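Local atomic coordinates of adenylate kinase (Schistosoma mansoni, PDB entry 3UMF), a protein that catalyses the reversible transfer of a phosphoryl group between adenine nucleotides, interconverting ATP and AMP with two molecules of ADP. Residues C131-V136 against Q188-T193; K30-L35 against H110-G115; C46-Q51 against T199-F204; R118-G123 against K179-H184. All coordinates share one frame; numbering follows the deposited sequence.

Interaction 1. Residues C131-V136 against Q188-T193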
loop_
_atom_site.group_PDB
_atom_site.type_symbol
_atom_site.label_atom_id
_atom_site.label_comp_id
_atom_site.label_asym_id
_atom_site.label_seq_id
_atom_site.Cartn_x
_atom_site.Cartn_y
_atom_site.Cartn_z
ATOM N N CYS A 131 -4.867 0.762 14.408
ATOM C CA CYS A 131 -6.271 1.145 14.295
ATOM C C CYS A 131 -6.898 0.486 13.070
ATOM O O CYS A 131 -6.196 0.171 12.108
ATOM C CB CYS A 131 -6.422 2.668 14.225
ATOM S SG CYS A 131 -5.701 3.433 12.766
ATOM N N PRO A 132 -8.223 0.260 13.109
ATOM C CA PRO A 132 -8.923 -0.327 11.960
ATOM C C PRO A 132 -8.813 0.578 10.740
ATOM O O PRO A 132 -8.787 1.802 10.887
ATOM C CB PRO A 132 -10.378 -0.390 12.434
ATOM C CG PRO A 132 -10.289 -0.423 13.925
ATOM C CD PRO A 132 -9.123 0.457 14.259
ATOM N N CYS A 133 -8.738 -0.003 9.551
ATOM C CA CYS A 133 -8.624 0.812 8.353
ATOM C C CYS A 133 -9.982 1.389 7.966
ATOM O O CYS A 133 -11.029 0.850 8.334
ATOM C CB CYS A 133 -8.018 0.012 7.194
ATOM S SG CYS A 133 -9.129 -1.161 6.405
ATOM N N LEU A 134 -9.958 2.502 7.247
ATOM C CA LEU A 134 -11.180 3.089 6.723
ATOM C C LEU A 134 -11.651 2.290 5.511
ATOM O O LEU A 134 -12.816 1.904 5.419
ATOM C CB LEU A 134 -10.937 4.548 6.339
ATOM C CG LEU A 134 -12.066 5.258 5.594
ATOM C CD1 LEU A 134 -13.314 5.365 6.460
ATOM C CD2 LEU A 134 -11.603 6.630 5.138
ATOM N N CYS A 135 -10.727 2.038 4.591
ATOM C CA CYS A 135 -11.018 1.258 3.396
ATOM C C CYS A 135 -9.734 0.780 2.732
ATOM O O CYS A 135 -8.634 1.156 3.141
ATOM C CB CYS A 135 -11.844 2.084 2.400
ATOM S SG CYS A 135 -10.999 3.545 1.739
ATOM N N VAL A 136 -9.891 -0.058 1.715
ATOM C CA VAL A 136 -8.778 -0.523 0.910
ATOM C C VAL A 136 -9.039 -0.137 -0.539
ATOM O O VAL A 136 -10.121 -0.388 -1.067
ATOM C CB VAL A 136 -8.625 -2.057 1.002
ATOM C CG1 VAL A 136 -7.473 -2.538 0.127
ATOM C CG2 VAL A 136 -8.417 -2.486 2.447
ATOM N N GLN A 188 -16.144 -7.355 4.336
ATOM C CA GLN A 188 -16.512 -6.306 5.281
ATOM C C GLN A 188 -16.992 -5.060 4.555
ATOM O O GLN A 188 -17.246 -4.031 5.183
ATOM C CB GLN A 188 -15.320 -5.936 6.165
ATOM C CG GLN A 188 -14.679 -7.106 6.881
ATOM C CD GLN A 188 -13.492 -6.678 7.719
ATOM O OE1 GLN A 188 -13.552 -5.678 8.432
ATOM N NE2 GLN A 188 -12.401 -7.428 7.626
ATOM N N ASN A 189 -17.097 -5.160 3.231
ATOM C CA ASN A 189 -17.538 -4.047 2.398
ATOM C C ASN A 189 -16.603 -2.846 2.524
ATOM O O ASN A 189 -17.056 -1.702 2.575
ATOM C CB ASN A 189 -18.980 -3.653 2.754
ATOM C CG ASN A 189 -19.803 -3.276 1.543
ATOM O OD1 ASN A 189 -19.754 -3.942 0.508
ATOM N ND2 ASN A 189 -20.567 -2.198 1.667
ATOM N N LYS A 190 -15.298 -3.109 2.568
ATOM C CA LYS A 190 -14.302 -2.051 2.762
ATOM C C LYS A 190 -13.313 -1.939 1.604
ATOM O O LYS A 190 -12.338 -1.193 1.692
ATOM C CB LYS A 190 -13.522 -2.278 4.063
ATOM C CG LYS A 190 -14.252 -1.852 5.325
ATOM C CD LYS A 190 -13.427 -2.195 6.555
ATOM C CE LYS A 190 -13.651 -1.197 7.676
ATOM N NZ LYS A 190 -12.846 -1.538 8.882
ATOM N N VAL A 191 -13.554 -2.678 0.525
ATOM C CA VAL A 191 -12.656 -2.635 -0.625
ATOM C C VAL A 191 -13.223 -1.788 -1.756
ATOM O O VAL A 191 -14.346 -2.010 -2.213
ATOM C CB VAL A 191 -12.341 -4.053 -1.163
ATOM C CG1 VAL A 191 -11.502 -3.976 -2.438
ATOM C CG2 VAL A 191 -11.622 -4.866 -0.102
ATOM N N ILE A 192 -12.448 -0.797 -2.182
ATOM C CA ILE A 192 -12.765 -0.042 -3.384
ATOM C C ILE A 192 -11.997 -0.653 -4.547
ATOM O O ILE A 192 -10.783 -0.470 -4.670
ATOM C CB ILE A 192 -12.380 1.439 -3.238
ATOM C CG1 ILE A 192 -13.198 2.092 -2.120
ATOM C CG2 ILE A 192 -12.598 2.180 -4.545
ATOM C CD1 ILE A 192 -12.811 3.523 -1.844
ATOM N N THR A 193 -12.699 -1.401 -5.388
ATOM C CA THR A 193 -12.064 -2.033 -6.536
ATOM C C THR A 193 -12.069 -1.071 -7.715
ATOM O O THR A 193 -13.125 -0.756 -8.269
ATOM C CB THR A 193 -12.762 -3.353 -6.909
ATOM O OG1 THR A 193 -12.664 -4.261 -5.804
ATOM C CG2 THR A 193 -12.110 -3.982 -8.134
#

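Interaction 2. Residues K30-L35 against H110-G115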
loop_
_atom_site.group_PDB
_atom_site.type_symbol
_atom_site.label_atom_id
_atom_site.label_comp_id
_atom_site.label_asym_id
_atom_site.label_seq_id
_atom_site.Cartn_x
_atom_site.Cartn_y
_atom_site.Cartn_z
ATOM N N LYS A 30 -7.754 8.091 10.025
ATOM C CA LYS A 30 -8.423 7.394 8.933
ATOM C C LYS A 30 -7.367 6.772 8.032
ATOM O O LYS A 30 -6.601 7.483 7.381
ATOM C CB LYS A 30 -9.280 8.373 8.132
ATOM C CG LYS A 30 -10.476 8.920 8.889
ATOM C CD LYS A 30 -10.947 10.221 8.271
ATOM C CE LYS A 30 -12.458 10.348 8.304
ATOM N NZ LYS A 30 -12.937 11.235 7.207
ATOM N N VAL A 31 -7.331 5.444 7.993
ATOM C CA VAL A 31 -6.277 4.731 7.283
ATOM C C VAL A 31 -6.770 4.102 5.986
ATOM O O VAL A 31 -7.742 3.345 5.976
ATOM C CB VAL A 31 -5.651 3.635 8.167
ATOM C CG1 VAL A 31 -4.685 2.779 7.364
ATOM C CG2 VAL A 31 -4.954 4.263 9.361
ATOM N N ILE A 32 -6.092 4.426 4.892
ATOM C CA ILE A 32 -6.432 3.879 3.589
ATOM C C ILE A 32 -5.322 2.961 3.093
ATOM O O ILE A 32 -4.236 3.419 2.729
ATOM C CB ILE A 32 -6.647 5.008 2.564
ATOM C CG1 ILE A 32 -7.763 5.944 3.040
ATOM C CG2 ILE A 32 -6.969 4.437 1.192
ATOM C CD1 ILE A 32 -7.811 7.257 2.295
ATOM N N PHE A 33 -5.588 1.662 3.094
ATOM C CA PHE A 33 -4.658 0.699 2.520
ATOM C C PHE A 33 -4.708 0.808 0.994
ATOM O O PHE A 33 -5.788 0.906 0.411
ATOM C CB PHE A 33 -5.031 -0.721 2.955
ATOM C CG PHE A 33 -4.806 -0.995 4.424
ATOM C CD1 PHE A 33 -3.817 -0.332 5.134
ATOM C CD2 PHE A 33 -5.585 -1.932 5.092
ATOM C CE1 PHE A 33 -3.611 -0.599 6.481
ATOM C CE2 PHE A 33 -5.381 -2.204 6.437
ATOM C CZ PHE A 33 -4.394 -1.533 7.131
ATOM N N VAL A 34 -3.547 0.797 0.349
ATOM C CA VAL A 34 -3.490 0.852 -1.112
ATOM C C VAL A 34 -2.753 -0.355 -1.693
ATOM O O VAL A 34 -1.593 -0.617 -1.357
ATOM C CB VAL A 34 -2.833 2.161 -1.610
ATOM C CG1 VAL A 34 -2.771 2.180 -3.133
ATOM C CG2 VAL A 34 -3.605 3.364 -1.097
ATOM N N LEU A 35 -3.441 -1.087 -2.563
ATOM C CA LEU A 35 -2.873 -2.269 -3.203
ATOM C C LEU A 35 -2.822 -2.115 -4.719
ATOM O O LEU A 35 -3.712 -1.518 -5.323
ATOM C CB LEU A 35 -3.692 -3.515 -2.845
ATOM C CG LEU A 35 -3.485 -4.093 -1.442
ATOM C CD1 LEU A 35 -4.314 -5.356 -1.268
ATOM C CD2 LEU A 35 -2.010 -4.378 -1.197
ATOM N N HIS A 110 -5.649 11.632 7.903
ATOM C CA HIS A 110 -5.651 10.569 6.897
ATOM C C HIS A 110 -4.249 10.036 6.616
ATOM O O HIS A 110 -3.271 10.783 6.616
ATOM C CB HIS A 110 -6.275 11.045 5.583
ATOM C CG HIS A 110 -7.676 11.554 5.715
ATOM N ND1 HIS A 110 -7.966 12.857 6.059
ATOM C CD2 HIS A 110 -8.868 10.942 5.519
ATOM C CE1 HIS A 110 -9.276 13.023 6.082
ATOM N NE2 HIS A 110 -9.847 11.877 5.757
ATOM N N PHE A 111 -4.170 8.735 6.362
ATOM C CA PHE A 111 -2.918 8.088 6.009
ATOM C C PHE A 111 -3.133 7.152 4.831
ATOM O O PHE A 111 -3.991 6.269 4.885
ATOM C CB PHE A 111 -2.374 7.290 7.199
ATOM C CG PHE A 111 -1.936 8.142 8.354
ATOM C CD1 PHE A 111 -2.844 8.549 9.318
ATOM C CD2 PHE A 111 -0.613 8.541 8.475
ATOM C CE1 PHE A 111 -2.441 9.339 10.381
ATOM C CE2 PHE A 111 -0.205 9.332 9.541
ATOM C CZ PHE A 111 -1.120 9.728 10.491
ATOM N N LEU A 112 -2.371 7.367 3.764
ATOM C CA LEU A 112 -2.286 6.400 2.678
ATOM C C LEU A 112 -1.108 5.484 2.968
ATOM O O LEU A 112 0.033 5.946 3.041
ATOM C CB LEU A 112 -2.046 7.103 1.338
ATOM C CG LEU A 112 -3.216 7.736 0.586
ATOM C CD1 LEU A 112 -2.712 8.433 -0.670
ATOM C CD2 LEU A 112 -4.249 6.688 0.225
ATOM N N ILE A 113 -1.374 4.196 3.153
ATOM C CA ILE A 113 -0.291 3.230 3.299
ATOM C C ILE A 113 -0.069 2.534 1.965
ATOM O O ILE A 113 -0.895 1.729 1.529
ATOM C CB ILE A 113 -0.582 2.164 4.369
ATOM C CG1 ILE A 113 -1.398 2.750 5.523
ATOM C CG2 ILE A 113 0.727 1.545 4.854
ATOM C CD1 ILE A 113 -0.644 3.727 6.393
ATOM N N ASP A 114 1.059 2.837 1.335
ATOM C CA ASP A 114 1.346 2.371 -0.015
ATOM C C ASP A 114 1.847 0.929 -0.014
ATOM O O ASP A 114 2.856 0.612 0.618
ATOM C CB ASP A 114 2.381 3.299 -0.668
ATOM C CG ASP A 114 2.436 3.156 -2.180
ATOM O OD1 ASP A 114 2.404 2.012 -2.675
ATOM O OD2 ASP A 114 2.516 4.192 -2.873
ATOM N N GLY A 115 1.130 0.058 -0.721
ATOM C CA GLY A 115 1.531 -1.332 -0.871
ATOM C C GLY A 115 1.423 -2.140 0.412
ATOM O O GLY A 115 2.265 -2.997 0.685
#

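Interaction 3. Residues C46-Q51 against T199-F204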
loop_
_atom_site.group_PDB
_atom_site.type_symbol
_atom_site.label_atom_id
_atom_site.label_comp_id
_atom_site.label_asym_id
_atom_site.label_seq_id
_atom_site.Cartn_x
_atom_site.Cartn_y
_atom_site.Cartn_z
ATOM N N CYS A 46 -1.371 7.452 -6.027
ATOM C CA CYS A 46 -1.049 7.855 -4.658
ATOM C C CYS A 46 -0.465 9.266 -4.595
ATOM O O CYS A 46 -0.781 10.032 -3.684
ATOM C CB CYS A 46 -0.080 6.864 -4.005
ATOM S SG CYS A 46 -0.818 5.286 -3.516
ATOM N N GLU A 47 0.388 9.602 -5.556
ATOM C CA GLU A 47 0.979 10.936 -5.621
ATOM C C GLU A 47 -0.097 11.990 -5.822
ATOM O O GLU A 47 -0.077 13.042 -5.186
ATOM C CB GLU A 47 1.990 11.021 -6.768
ATOM C CG GLU A 47 3.265 10.238 -6.540
ATOM C CD GLU A 47 4.154 10.220 -7.767
ATOM O OE1 GLU A 47 3.795 10.873 -8.772
ATOM O OE2 GLU A 47 5.207 9.549 -7.733
ATOM N N LYS A 48 -1.037 11.696 -6.712
ATOM C CA LYS A 48 -2.098 12.639 -7.037
ATOM C C LYS A 48 -3.070 12.806 -5.872
ATOM O O LYS A 48 -3.571 13.903 -5.634
ATOM C CB LYS A 48 -2.823 12.207 -8.316
ATOM C CG LYS A 48 -1.873 11.970 -9.484
ATOM C CD LYS A 48 -2.388 12.582 -10.769
ATOM C CE LYS A 48 -3.695 11.955 -11.199
ATOM N NZ LYS A 48 -4.311 12.733 -12.304
ATOM N N LEU A 49 -3.322 11.724 -5.140
ATOM C CA LEU A 49 -4.184 11.781 -3.959
ATOM C C LEU A 49 -3.578 12.656 -2.865
ATOM O O LEU A 49 -4.266 13.480 -2.265
ATOM C CB LEU A 49 -4.439 10.377 -3.410
ATOM C CG LEU A 49 -5.404 9.493 -4.202
ATOM C CD1 LEU A 49 -5.442 8.095 -3.605
ATOM C CD2 LEU A 49 -6.797 10.108 -4.218
ATOM N N VAL A 50 -2.288 12.467 -2.610
ATOM C CA VAL A 50 -1.575 13.262 -1.617
ATOM C C VAL A 50 -1.564 14.732 -2.017
ATOM O O VAL A 50 -1.696 15.616 -1.173
ATOM C CB VAL A 50 -0.128 12.754 -1.427
ATOM C CG1 VAL A 50 0.684 13.722 -0.580
ATOM C CG2 VAL A 50 -0.135 11.373 -0.795
ATOM N N GLN A 51 -1.423 14.992 -3.311
ATOM C CA GLN A 51 -1.411 16.362 -3.808
ATOM C C GLN A 51 -2.773 17.036 -3.631
ATOM O O GLN A 51 -2.849 18.178 -3.181
ATOM C CB GLN A 51 -0.980 16.404 -5.276
ATOM C CG GLN A 51 -0.797 17.809 -5.824
ATOM C CD GLN A 51 -0.456 17.824 -7.301
ATOM O OE1 GLN A 51 0.667 18.147 -7.687
ATOM N NE2 GLN A 51 -1.432 17.486 -8.137
ATOM N N THR A 199 -7.412 5.562 -18.429
ATOM C CA THR A 199 -6.364 6.577 -18.366
ATOM C C THR A 199 -6.096 7.007 -16.928
ATOM O O THR A 199 -6.878 6.703 -16.028
ATOM C CB THR A 199 -6.740 7.821 -19.181
ATOM O OG1 THR A 199 -7.882 8.452 -18.588
ATOM C CG2 THR A 199 -7.052 7.442 -20.623
ATOM N N VAL A 200 -4.996 7.727 -16.721
ATOM C CA VAL A 200 -4.627 8.199 -15.391
ATOM C C VAL A 200 -5.707 9.118 -14.815
ATOM O O VAL A 200 -6.074 8.999 -13.645
ATOM C CB VAL A 200 -3.257 8.920 -15.406
ATOM C CG1 VAL A 200 -2.959 9.540 -14.051
ATOM C CG2 VAL A 200 -2.153 7.949 -15.799
ATOM N N ASP A 201 -6.226 10.012 -15.652
ATOM C CA ASP A 201 -7.271 10.952 -15.248
ATOM C C ASP A 201 -8.607 10.269 -14.943
ATOM O O ASP A 201 -9.296 10.644 -13.996
ATOM C CB ASP A 201 -7.473 12.024 -16.324
ATOM C CG ASP A 201 -6.273 12.945 -16.469
ATOM O OD1 ASP A 201 -5.670 13.310 -15.437
ATOM O OD2 ASP A 201 -5.934 13.305 -17.616
ATOM N N ALA A 202 -8.977 9.281 -15.755
ATOM C CA ALA A 202 -10.227 8.556 -15.552
ATOM C C ALA A 202 -10.180 7.734 -14.269
ATOM O O ALA A 202 -11.169 7.642 -13.536
ATOM C CB ALA A 202 -10.526 7.660 -16.749
ATOM N N ILE A 203 -9.025 7.135 -14.004
ATOM C CA ILE A 203 -8.822 6.373 -12.779
ATOM C C ILE A 203 -8.899 7.286 -11.556
ATOM O O ILE A 203 -9.539 6.949 -10.561
ATOM C CB ILE A 203 -7.458 5.645 -12.797
ATOM C CG1 ILE A 203 -7.454 4.544 -13.863
ATOM C CG2 ILE A 203 -7.147 5.044 -11.437
ATOM C CD1 ILE A 203 -6.062 4.044 -14.203
ATOM N N PHE A 204 -8.261 8.450 -11.642
ATOM C CA PHE A 204 -8.216 9.381 -10.519
ATOM C C PHE A 204 -9.606 9.912 -10.181
ATOM O O PHE A 204 -9.972 10.007 -9.010
ATOM C CB PHE A 204 -7.260 10.538 -10.818
ATOM C CG PHE A 204 -7.052 11.472 -9.654
ATOM C CD1 PHE A 204 -6.471 11.021 -8.481
ATOM C CD2 PHE A 204 -7.427 12.803 -9.739
ATOM C CE1 PHE A 204 -6.274 11.875 -7.409
ATOM C CE2 PHE A 204 -7.232 13.665 -8.668
ATOM C CZ PHE A 204 -6.655 13.198 -7.504
#

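Interaction 4. Residues R118-G123 against K179-H184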
loop_
_atom_site.group_PDB
_atom_site.type_symbol
_atom_site.label_atom_id
_atom_site.label_comp_id
_atom_site.label_asym_id
_atom_site.label_seq_id
_atom_site.Cartn_x
_atom_site.Cartn_y
_atom_site.Cartn_z
ATOM N N ARG A 118 0.114 -6.654 2.189
ATOM C CA ARG A 118 0.238 -7.604 1.091
ATOM C C ARG A 118 -0.286 -8.980 1.498
ATOM O O ARG A 118 -0.620 -9.802 0.646
ATOM C CB ARG A 118 1.692 -7.695 0.621
ATOM C CG ARG A 118 2.246 -6.387 0.062
ATOM C CD ARG A 118 3.722 -6.506 -0.300
ATOM N NE ARG A 118 3.956 -7.459 -1.382
ATOM C CZ ARG A 118 4.010 -7.135 -2.671
ATOM N NH1 ARG A 118 3.846 -5.875 -3.049
ATOM N NH2 ARG A 118 4.230 -8.071 -3.584
ATOM N N GLU A 119 -0.358 -9.222 2.804
ATOM C CA GLU A 119 -0.833 -10.499 3.330
ATOM C C GLU A 119 -1.824 -10.289 4.478
ATOM O O GLU A 119 -1.855 -9.222 5.097
ATOM C CB GLU A 119 0.345 -11.377 3.766
ATOM C CG GLU A 119 1.310 -11.719 2.631
ATOM C CD GLU A 119 2.515 -12.523 3.084
ATOM O OE1 GLU A 119 2.328 -13.532 3.796
ATOM O OE2 GLU A 119 3.650 -12.148 2.718
ATOM N N LEU A 120 -2.626 -11.312 4.760
ATOM C CA LEU A 120 -3.716 -11.198 5.724
ATOM C C LEU A 120 -3.245 -10.885 7.145
ATOM O O LEU A 120 -3.883 -10.103 7.855
ATOM C CB LEU A 120 -4.573 -12.468 5.714
ATOM C CG LEU A 120 -5.877 -12.404 6.512
ATOM C CD1 LEU A 120 -6.634 -11.139 6.164
ATOM C CD2 LEU A 120 -6.733 -13.630 6.238
ATOM N N ASP A 121 -2.136 -11.493 7.559
ATOM C CA ASP A 121 -1.608 -11.269 8.902
ATOM C C ASP A 121 -1.221 -9.809 9.108
ATOM O O ASP A 121 -1.419 -9.254 10.188
ATOM C CB ASP A 121 -0.423 -12.201 9.190
ATOM C CG ASP A 121 0.688 -12.080 8.157
ATOM O OD1 ASP A 121 0.508 -11.359 7.153
ATOM O OD2 ASP A 121 1.743 -12.719 8.347
ATOM N N GLN A 122 -0.686 -9.190 8.059
ATOM C CA GLN A 122 -0.295 -7.784 8.105
ATOM C C GLN A 122 -1.497 -6.874 8.351
ATOM O O GLN A 122 -1.404 -5.899 9.097
ATOM C CB GLN A 122 0.406 -7.385 6.800
ATOM C CG GLN A 122 1.662 -8.183 6.487
ATOM C CD GLN A 122 2.272 -7.804 5.150
ATOM O OE1 GLN A 122 1.693 -7.029 4.388
ATOM N NE2 GLN A 122 3.448 -8.348 4.860
ATOM N N GLY A 123 -2.622 -7.204 7.723
ATOM C CA GLY A 123 -3.826 -6.404 7.844
ATOM C C GLY A 123 -4.471 -6.495 9.214
ATOM O O GLY A 123 -4.752 -5.476 9.849
ATOM N N LYS A 179 -4.783 -12.489 -2.721
ATOM C CA LYS A 179 -6.172 -12.961 -2.782
ATOM C C LYS A 179 -6.897 -13.029 -1.431
ATOM O O LYS A 179 -7.991 -12.483 -1.304
ATOM C CB LYS A 179 -6.283 -14.306 -3.519
ATOM C CG LYS A 179 -6.401 -14.192 -5.027
ATOM C CD LYS A 179 -6.495 -15.573 -5.662
ATOM C CE LYS A 179 -6.548 -15.489 -7.178
ATOM N NZ LYS A 179 -6.440 -16.840 -7.801
ATOM N N PRO A 180 -6.301 -13.696 -0.420
ATOM C CA PRO A 180 -7.069 -13.766 0.831
ATOM C C PRO A 180 -7.186 -12.431 1.572
ATOM O O PRO A 180 -8.158 -12.243 2.301
ATOM C CB PRO A 180 -6.297 -14.789 1.672
ATOM C CG PRO A 180 -4.929 -14.799 1.110
ATOM C CD PRO A 180 -5.066 -14.499 -0.352
ATOM N N VAL A 181 -6.235 -11.518 1.398
ATOM C CA VAL A 181 -6.351 -10.236 2.088
ATOM C C VAL A 181 -7.428 -9.363 1.440
ATOM O O VAL A 181 -8.176 -8.670 2.129
ATOM C CB VAL A 181 -4.993 -9.494 2.234
ATOM C CG1 VAL A 181 -4.514 -8.932 0.905
ATOM C CG2 VAL A 181 -5.106 -8.388 3.274
ATOM N N ILE A 182 -7.528 -9.432 0.117
ATOM C CA ILE A 182 -8.563 -8.705 -0.606
ATOM C C ILE A 182 -9.950 -9.269 -0.296
ATOM O O ILE A 182 -10.897 -8.517 -0.070
ATOM C CB ILE A 182 -8.298 -8.723 -2.125
ATOM C CG1 ILE A 182 -7.071 -7.865 -2.450
ATOM C CG2 ILE A 182 -9.508 -8.221 -2.897
ATOM C CD1 ILE A 182 -6.606 -7.982 -3.884
ATOM N N GLU A 183 -10.067 -10.594 -0.276
ATOM C CA GLU A 183 -11.343 -11.228 0.046
ATOM C C GLU A 183 -11.791 -10.914 1.476
ATOM O O GLU A 183 -12.975 -10.698 1.725
ATOM C CB GLU A 183 -11.270 -12.739 -0.172
ATOM C CG GLU A 183 -12.589 -13.458 0.071
ATOM C CD GLU A 183 -13.702 -12.970 -0.842
ATOM O OE1 GLU A 183 -13.425 -12.699 -2.030
ATOM O OE2 GLU A 183 -14.854 -12.853 -0.372
ATOM N N HIS A 184 -10.837 -10.878 2.403
ATOM C CA HIS A 184 -11.117 -10.565 3.804
ATOM C C HIS A 184 -11.773 -9.195 3.984
ATOM O O HIS A 184 -12.760 -9.059 4.707
ATOM C CB HIS A 184 -9.832 -10.643 4.633
ATOM C CG HIS A 184 -10.003 -10.230 6.062
ATOM N ND1 HIS A 184 -10.666 -11.006 6.989
ATOM C CD2 HIS A 184 -9.594 -9.122 6.723
ATOM C CE1 HIS A 184 -10.658 -10.393 8.159
ATOM N NE2 HIS A 184 -10.014 -9.247 8.026
#

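Interaction 1. Residues C131-V136 against Q188-T193
V136 is held by backbone bonds to residues on both sides of its partner V191. Its N-H donates to K190 O (2.7 Å), and its own carbonyl O accepts from I192 N (2.6 Å, N-H...O angle 167°). The same O of V136 also receives a CA-H...O contact from V191 CA at 3.4 Å. This is the alternating pattern of a parallel pair, and it fixes strand 191-195 as the outermost strand next to strand 135-140 in the Rossmann-like sheet. The partner strand is entered from helix 179-186 through N189, whose positive phi closes that helix in a Schellman motif.

A side chain adds one more polar bond. The chain of K190 runs back alongside C133 and L134, bent at chi3 (148°), and its NZ reaches C133 O at 3.1 Å. The ammonium group stands 17° off the carbonyl plane, while K190 CE passes 3.9 Å from L134 O on the way. The bond thus ties C133 to the residue that precedes strand 191-195.

Apolar contacts fall on the two faces. On one, C135 SG meets I192 CD1 at 4.0 Å, beside F214 and L211 of the C-terminal part. On the other, V136 CB and V191 CG2 approach to 4.3 Å, and Y185 of helix 179-186 packs on both valines.

Interaction 2. Residues K30-L35 against H110-G115
Between strands 30-35 and 110-114 the backbone bonds run in an unbroken ladder. F111 N donates to K30 O (2.9 Å), I32 N to F111 O (2.8 Å), I113 N to I32 O and V34 N to I113 O (both 3.0 Å). A weak bond from G115 N to V34 O carries the pairing one residue past the end of the second strand, whose axis lies 18° from that of the first.

Among the apolar side chains, L112 meets two residues with one branch: CD2 touches both I32 CG2 (3.7 Å) and V34 CG2 (3.6 Å), with L49 and V50 of helix 42-53 packed beyond. On the face of V31 and F33, I113 CG1 touches V31 CG1 and lies 3.9 Å from F33 CD1, at the edge of that ring and near its plane. F126 sets its ring edge-to-face with that of F33.

At the start of both strands K30 and H110 lie side by side and point the same way. The lysine methylene CD sits 3.2 Å from H110 NE2, and NZ makes only a weak hydrogen bond to that nitrogen.

D114 turns its carboxylate to K42 and H57. Strand 30-35 runs into the glycine-rich P-loop that holds K42, and D114-G115 open the Asp-Gly-Tyr-Pro-Arg signature of adenylate kinases, two hallmarks of the P-loop nucleoside monophosphate kinase fold.

Interaction 3. Residues C46-Q51 against T199-F204
The ring of F204 offers one face to the side chain of K48. K48 CB stands over it, 4.0 Å from the ring centroid and 29° off the normal, in a CH-pi contact. The rest of the lysine stays over the same face: NZ lies 4.5 Å from the centroid, an off-centre cation-pi contact displaced toward F204 CG, where the ring joins its own CB. L49 CD2 comes to 3.7 Å from F204 CE1. With CG anti to the backbone N (chi1 -174°), F204 extends its ring out from helix 200-212 to lie against helix 42-53.

K48 is folded to make these contacts. Bends at chi2 and chi3 lead its chain across the phenyl face, and CE comes to rest 3.8 Å from V200 CG1. NZ ends near D201 OD1 at 3.5 Å, a long salt bridge crossing nearly at right angles to the aspartate side chain. The charge therefore meets a carboxylate and an aromatic face together, at the protein surface. T199 OG1 caps the start of helix 200-212 by accepting from A202 N (3.1 Å).

The two short helical segments cross at -56° with axes 11.2 Å apart, a separation bridged mainly by long side chains. Q45 adds a hydrogen bond to V200 O, and L49 continues the packing onto V207, N208 and L211. Through L49 and V50 on L112, helix 42-53 rests on strand 110-114; this helix, which follows the P-loop, thus lies between helix 200-212 and strand 110-114.

Interaction 4. Residues R118-G123 against K179-H184
Q122 OE1 takes two backbone N-H groups of the turn that presents R118 and E119 to V181: R118 N at 2.7 Å and, more weakly, E119 N. The R118 donor is tilted 31° from the plane of the Q122 amide carbonyl. These bonds fold the glutamine side chain back over the start of helix 120-129, of which E119 is the N-cap residue, and so hold the turn in shape.

Across the contact the meeting is by van der Waals packing. V181 spreads its two methyls over the turn, CG1 at 4.0 Å from R118 O and CG2 at 3.8 Å from E119 O, while its CB sits 3.9 Å from L120 N. The backbones themselves come close here, with the CA atoms of L120 and V181 only 4.6 Å apart. L120 carries the contact one turn further along helix 179-186: its CD1 lies over one face of the H184 imidazole, 3.5 Å from CG, and the two side chains cross at about a right angle. With CG anti to the backbone N (chi1 -171°) and chi2 at 48°, the end of L120 is brought to the imidazole. L120 CD1 also touches V181 CG2 at 4.3 Å.

R118 closes the Asp-Gly-Tyr-Pro-Arg signature, whose arginine binds substrate phosphate in related adenylate kinases; a like role is probable here. P117 also packs on V181, while helix 161-177 meets R118 through F174 and E119 through L177. The contact thus joins the first turn of helix 120-129, just after strand 110-114, to helix 179-186, which leads toward edge strand 191-195.

In the fold
Interactions 1 and 2 are parts of one parallel sheet, their centres 10 Å apart; L134 N probably donates to V31 O at 2.7 Å, joining strands 30-35 and 135-140. Interactions 3 and 4 flank this core on opposite sides of the chain centre, with centres 24 Å apart. Segment 46-51 reaches the sheet through L49, on L112, and C46, whose SG lies 3.6 Å from D114 OD2; segment 179-184 does so through V181 and I182, whose CG1 atoms lie 4.2 and 3.9 Å from L35 CD1. I182 O also touches V191 CG2 (3.7 Å), linking interaction 4 to interaction 1. The ends of strands 30-35 and 110-114, with K42 and R118 nearby, mark the probable phosphate-binding site.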